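Local coordinates for pyoverdine biosynthesis protein PvcA (Pseudomonas aeruginosa, PDB 3E59), which converts the amino group of L-tyrosine into an isonitrile, taking the added carbon from C2 of ribulose 5-phosphate, in the biosynthesis of paerucumarin, at residues Glu61-Ala66 / Thr111-Gly116; Arg117-Leu122 / Gln235-Trp240. One frame throughout, in Å; residues are numbered along the deposited sequence.

Interaction 1 of 2, residues Glu61-Ala66 / Thr111-Gly116; sequences EFVLPA and TVCSDG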
# COMPACT_ATOMS: atom_id res chain seq x y z
N GLU A 61 15.63 2.42 -8.06
CA GLU A 61 15.01 1.79 -6.89
C GLU A 61 13.71 2.51 -6.50
O GLU A 61 13.66 3.76 -6.43
CB GLU A 61 15.97 1.79 -5.68
CG GLU A 61 17.28 1.03 -5.89
CD GLU A 61 18.32 1.29 -4.78
OE1 GLU A 61 17.95 1.28 -3.58
OE2 GLU A 61 19.51 1.50 -5.11
N PHE A 62 12.68 1.69 -6.28
CA PHE A 62 11.40 2.10 -5.70
C PHE A 62 11.20 1.36 -4.37
O PHE A 62 11.48 0.17 -4.26
CB PHE A 62 10.22 1.79 -6.65
CG PHE A 62 10.32 2.48 -7.98
CD1 PHE A 62 10.97 1.87 -9.05
CD2 PHE A 62 9.77 3.75 -8.17
CE1 PHE A 62 11.09 2.51 -10.30
CE2 PHE A 62 9.88 4.40 -9.40
CZ PHE A 62 10.55 3.78 -10.46
N VAL A 63 10.70 2.10 -3.38
CA VAL A 63 10.27 1.54 -2.10
C VAL A 63 8.76 1.70 -2.00
O VAL A 63 8.23 2.78 -2.28
CB VAL A 63 10.99 2.25 -0.93
CG1 VAL A 63 10.23 2.09 0.39
CG2 VAL A 63 12.42 1.69 -0.81
N LEU A 64 8.08 0.62 -1.62
CA LEU A 64 6.62 0.62 -1.49
C LEU A 64 6.15 -0.03 -0.18
O LEU A 64 6.15 -1.27 -0.07
CB LEU A 64 6.01 -0.13 -2.69
CG LEU A 64 4.49 -0.36 -2.70
CD1 LEU A 64 3.71 0.94 -2.48
CD2 LEU A 64 4.03 -1.06 -3.98
N PRO A 65 5.73 0.78 0.82
CA PRO A 65 5.12 0.21 2.01
C PRO A 65 3.69 -0.25 1.68
O PRO A 65 2.83 0.59 1.34
CB PRO A 65 5.10 1.39 3.00
CG PRO A 65 5.98 2.43 2.40
CD PRO A 65 5.83 2.25 0.93
N ALA A 66 3.46 -1.56 1.75
CA ALA A 66 2.20 -2.15 1.28
C ALA A 66 2.15 -3.65 1.58
O ALA A 66 3.12 -4.23 2.07
CB ALA A 66 2.05 -1.93 -0.23
N THR A 111 10.92 -2.61 -4.21
CA THR A 111 10.95 -3.37 -2.97
C THR A 111 9.65 -3.12 -2.21
O THR A 111 9.36 -1.99 -1.80
CB THR A 111 12.17 -3.01 -2.10
OG1 THR A 111 13.36 -3.22 -2.87
CG2 THR A 111 12.22 -3.90 -0.86
N VAL A 112 8.86 -4.18 -2.06
CA VAL A 112 7.66 -4.13 -1.25
C VAL A 112 8.09 -4.17 0.21
O VAL A 112 8.65 -5.16 0.67
CB VAL A 112 6.69 -5.30 -1.59
CG1 VAL A 112 5.57 -5.42 -0.55
CG2 VAL A 112 6.11 -5.12 -2.99
N CYS A 113 7.85 -3.07 0.92
CA CYS A 113 8.23 -2.97 2.32
C CYS A 113 7.01 -3.21 3.20
O CYS A 113 6.35 -2.28 3.66
CB CYS A 113 8.91 -1.62 2.59
SG CYS A 113 10.48 -1.40 1.66
N SER A 114 6.70 -4.48 3.41
CA SER A 114 5.51 -4.87 4.13
C SER A 114 5.44 -4.20 5.50
O SER A 114 6.40 -4.23 6.27
CB SER A 114 5.45 -6.38 4.29
OG SER A 114 4.38 -6.72 5.15
N ASP A 115 4.29 -3.61 5.78
CA ASP A 115 4.03 -2.99 7.07
C ASP A 115 3.15 -3.86 7.98
O ASP A 115 2.59 -3.39 8.96
CB ASP A 115 3.44 -1.57 6.90
CG ASP A 115 2.27 -1.51 5.90
OD1 ASP A 115 1.96 -2.49 5.17
OD2 ASP A 115 1.66 -0.43 5.83
N GLY A 116 3.07 -5.15 7.65
CA GLY A 116 2.21 -6.08 8.39
C GLY A 116 2.65 -6.18 9.83
O GLY A 116 1.84 -6.16 10.74
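Residues 62-66 and 111-115 run 28° apart, end to end, with parallel bridges pairing Val63 to Thr111 and Leu64 to Val112. Three backbone hydrogen bonds make the ladder. Thr111 N reaches Phe62 O at 2.8 Å, almost straight with an N-H...O angle of 175°. Leu64 N gives to Thr111 O at 2.9 Å. Leu64 O in turn accepts from Cys113 N at 2.7 Å. Past Cys113 the two chains keep together through CA-H...O contacts, Pro65 CA to Cys113 O and Ser114 CA to Ala66 O, each 3.2 Å.

Val63 and Thr111 share one face of the sheet, Leu64 and Val112 the other. CG1 of Val63, anti to the backbone N (chi1 159°), meets Cys113 SG at 3.7 Å, a diagonal apolar touch two residues beyond Thr111, its bridge partner. Val112 CG1 reaches Ala66 O at 3.8 Å. The side chain of Asp115 packs on Trp240.

This is a parallel pair in the core of a five-stranded sheet, strand 60-64 lying between strands 108-112 and 252-255. Pro65 follows strand 60-64, its side chain about 4 Å from a bound phosphate ion that probably came from the crystallisation liquor but may mark a pocket. Leu244 of helix 219-247 covers Val63 and Cys113, while Leu64 packs on Ile110 and Leu254.

Interaction 2 of 2, residues Arg117-Leu122 / Gln235-Trp240; sequences RVFGDL and QRSWAW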
# COMPACT_ATOMS: atom_id res chain seq x y z
N ARG A 117 3.97 -6.26 10.02
CA ARG A 117 4.54 -6.40 11.34
C ARG A 117 4.50 -5.11 12.15
O ARG A 117 4.53 -5.18 13.37
CB ARG A 117 5.98 -6.93 11.24
CG ARG A 117 6.54 -7.50 12.55
CD ARG A 117 5.92 -8.86 12.89
NE ARG A 117 6.38 -9.91 11.99
CZ ARG A 117 5.79 -11.09 11.84
NH1 ARG A 117 4.69 -11.38 12.53
NH2 ARG A 117 6.28 -11.98 10.99
N VAL A 118 4.44 -3.95 11.50
CA VAL A 118 4.58 -2.65 12.21
C VAL A 118 3.41 -2.30 13.15
O VAL A 118 3.61 -1.61 14.16
CB VAL A 118 4.93 -1.43 11.26
CG1 VAL A 118 5.96 -1.82 10.19
CG2 VAL A 118 3.71 -0.81 10.63
N PHE A 119 2.20 -2.79 12.83
CA PHE A 119 0.98 -2.39 13.54
C PHE A 119 0.72 -3.09 14.88
O PHE A 119 0.40 -2.45 15.90
CB PHE A 119 -0.24 -2.52 12.63
CG PHE A 119 -0.09 -1.77 11.32
CD1 PHE A 119 -0.25 -2.43 10.10
CD2 PHE A 119 0.21 -0.41 11.31
CE1 PHE A 119 -0.11 -1.75 8.89
CE2 PHE A 119 0.36 0.27 10.09
CZ PHE A 119 0.20 -0.40 8.89
N GLY A 120 0.88 -4.41 14.88
CA GLY A 120 0.62 -5.21 16.06
C GLY A 120 -0.86 -5.27 16.35
O GLY A 120 -1.66 -5.57 15.46
N ASP A 121 -1.20 -4.95 17.60
CA ASP A 121 -2.58 -5.01 18.08
C ASP A 121 -3.46 -3.87 17.58
O ASP A 121 -4.65 -3.82 17.91
CB ASP A 121 -2.62 -5.09 19.62
CG ASP A 121 -2.10 -3.81 20.30
OD1 ASP A 121 -2.67 -2.72 20.09
OD2 ASP A 121 -1.11 -3.91 21.08
N LEU A 122 -2.88 -2.96 16.79
CA LEU A 122 -3.62 -1.79 16.33
C LEU A 122 -4.65 -2.13 15.25
O LEU A 122 -5.75 -1.58 15.26
CB LEU A 122 -2.69 -0.64 15.89
CG LEU A 122 -2.15 0.29 16.98
CD1 LEU A 122 -0.99 1.10 16.45
CD2 LEU A 122 -3.24 1.24 17.58
N GLN A 235 0.91 6.68 13.12
CA GLN A 235 2.19 6.77 13.85
C GLN A 235 3.13 5.65 13.40
O GLN A 235 4.29 5.91 13.08
CB GLN A 235 1.98 6.69 15.38
CG GLN A 235 3.26 6.81 16.19
CD GLN A 235 3.11 6.30 17.61
OE1 GLN A 235 2.55 5.23 17.83
NE2 GLN A 235 3.62 7.07 18.58
N ARG A 236 2.64 4.41 13.38
CA ARG A 236 3.42 3.27 12.91
C ARG A 236 3.82 3.36 11.44
O ARG A 236 4.98 3.09 11.09
CB ARG A 236 2.69 1.94 13.16
CG ARG A 236 2.34 1.66 14.61
CD ARG A 236 3.57 1.62 15.52
NE ARG A 236 3.15 1.66 16.91
CZ ARG A 236 2.74 0.60 17.60
NH1 ARG A 236 2.72 -0.61 17.05
NH2 ARG A 236 2.36 0.76 18.86
N SER A 237 2.87 3.72 10.58
CA SER A 237 3.15 3.86 9.14
C SER A 237 4.21 4.91 8.90
O SER A 237 5.09 4.72 8.06
CB SER A 237 1.90 4.23 8.34
OG SER A 237 0.87 3.28 8.56
N TRP A 238 4.11 6.04 9.62
CA TRP A 238 5.09 7.10 9.47
C TRP A 238 6.45 6.73 10.05
O TRP A 238 7.49 7.06 9.46
CB TRP A 238 4.59 8.43 10.04
CG TRP A 238 3.48 9.12 9.26
CD1 TRP A 238 2.93 8.74 8.04
CD2 TRP A 238 2.81 10.34 9.62
NE1 TRP A 238 1.95 9.63 7.66
CE2 TRP A 238 1.86 10.63 8.60
CE3 TRP A 238 2.91 11.22 10.72
CZ2 TRP A 238 1.02 11.76 8.65
CZ3 TRP A 238 2.07 12.35 10.77
CH2 TRP A 238 1.14 12.60 9.74
N ALA A 239 6.46 6.07 11.21
CA ALA A 239 7.71 5.51 11.78
C ALA A 239 8.38 4.55 10.79
O ALA A 239 9.57 4.68 10.52
CB ALA A 239 7.43 4.80 13.11
N TRP A 240 7.62 3.60 10.25
CA TRP A 240 8.12 2.66 9.22
C TRP A 240 8.69 3.41 8.02
O TRP A 240 9.78 3.09 7.54
CB TRP A 240 6.99 1.72 8.78
CG TRP A 240 7.34 0.59 7.80
CD1 TRP A 240 6.60 0.21 6.70
CD2 TRP A 240 8.46 -0.32 7.85
NE1 TRP A 240 7.19 -0.86 6.06
CE2 TRP A 240 8.32 -1.21 6.75
CE3 TRP A 240 9.55 -0.48 8.71
CZ2 TRP A 240 9.25 -2.24 6.49
CZ3 TRP A 240 10.48 -1.50 8.44
CH2 TRP A 240 10.32 -2.37 7.34
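Val118 lays its CG1 methyl over one face of the Trp240 indole, a CH-pi contact 3.9 Å from the centroid of the five-membered ring and 21° off the ring normal. The two side chains cross at about a right angle. The other methyl, CG2, lies 3.9 Å from Arg236 CB, so the branched residue fits between tryptophan and arginine.

Arg236 supplies the polar part. Its chain bends at chi2 (-59°), which carries CD back to 3.5 Å from Val118 O; farther out, NH1 gives that same carbonyl a hydrogen bond of 3.2 Å. The N-H...O angle is 163°; the oxygen lies in the guanidinium plane and NH1 in the carbonyl plane. Leu122 CD1 sits over the centre of one guanidinium face, 3.9 Å above it.

Phe119 CD2 approaches Arg236 CB at 3.9 Å, oblique to the ring. CE2 at the ring edge meets Ser237 OG at 3.4 Å, the hydroxyl oxygen lying in the ring plane; that OG is hydrogen-bonded to Val233 O, within its own helix. Ser237 is also about 4 Å from a bound phosphate ion, possibly marking a pocket.

This helix-to-helix contact joins the short, weakly bonded helix 116-119 and the turn after it, where Gly120 takes positive phi, to long helix 219-247. Helix 167-178 adds Leu174 against Val118 and Ile175 against Arg236, and Arg229 hydrogen-bonds Leu122 O.

How the interactions relate
Interactions 1 and 2 follow each other along the chain, since strand 108-112 leads through Cys113 to Asp115 into helix 116-119. Their centres are about 13 Å apart, and Trp240 spans the gap: its NE1 lies 2.9 Å from Cys113 O, a probable hydrogen bond, and its CD1 lies 3.6 Å from Asp115 CB. The first contact is buried, its centre about 8 Å from the centre of the chain, and rests mainly on backbone pairing within the sheet. The second, centred about 13 Å from it and partly buried, relies on side chains between helical elements, with one arginine-to-carbonyl bond. Helix 219-247 serves both, through Leu244 in interaction 1 and Arg236, Ser237 and Trp240 in interaction 2.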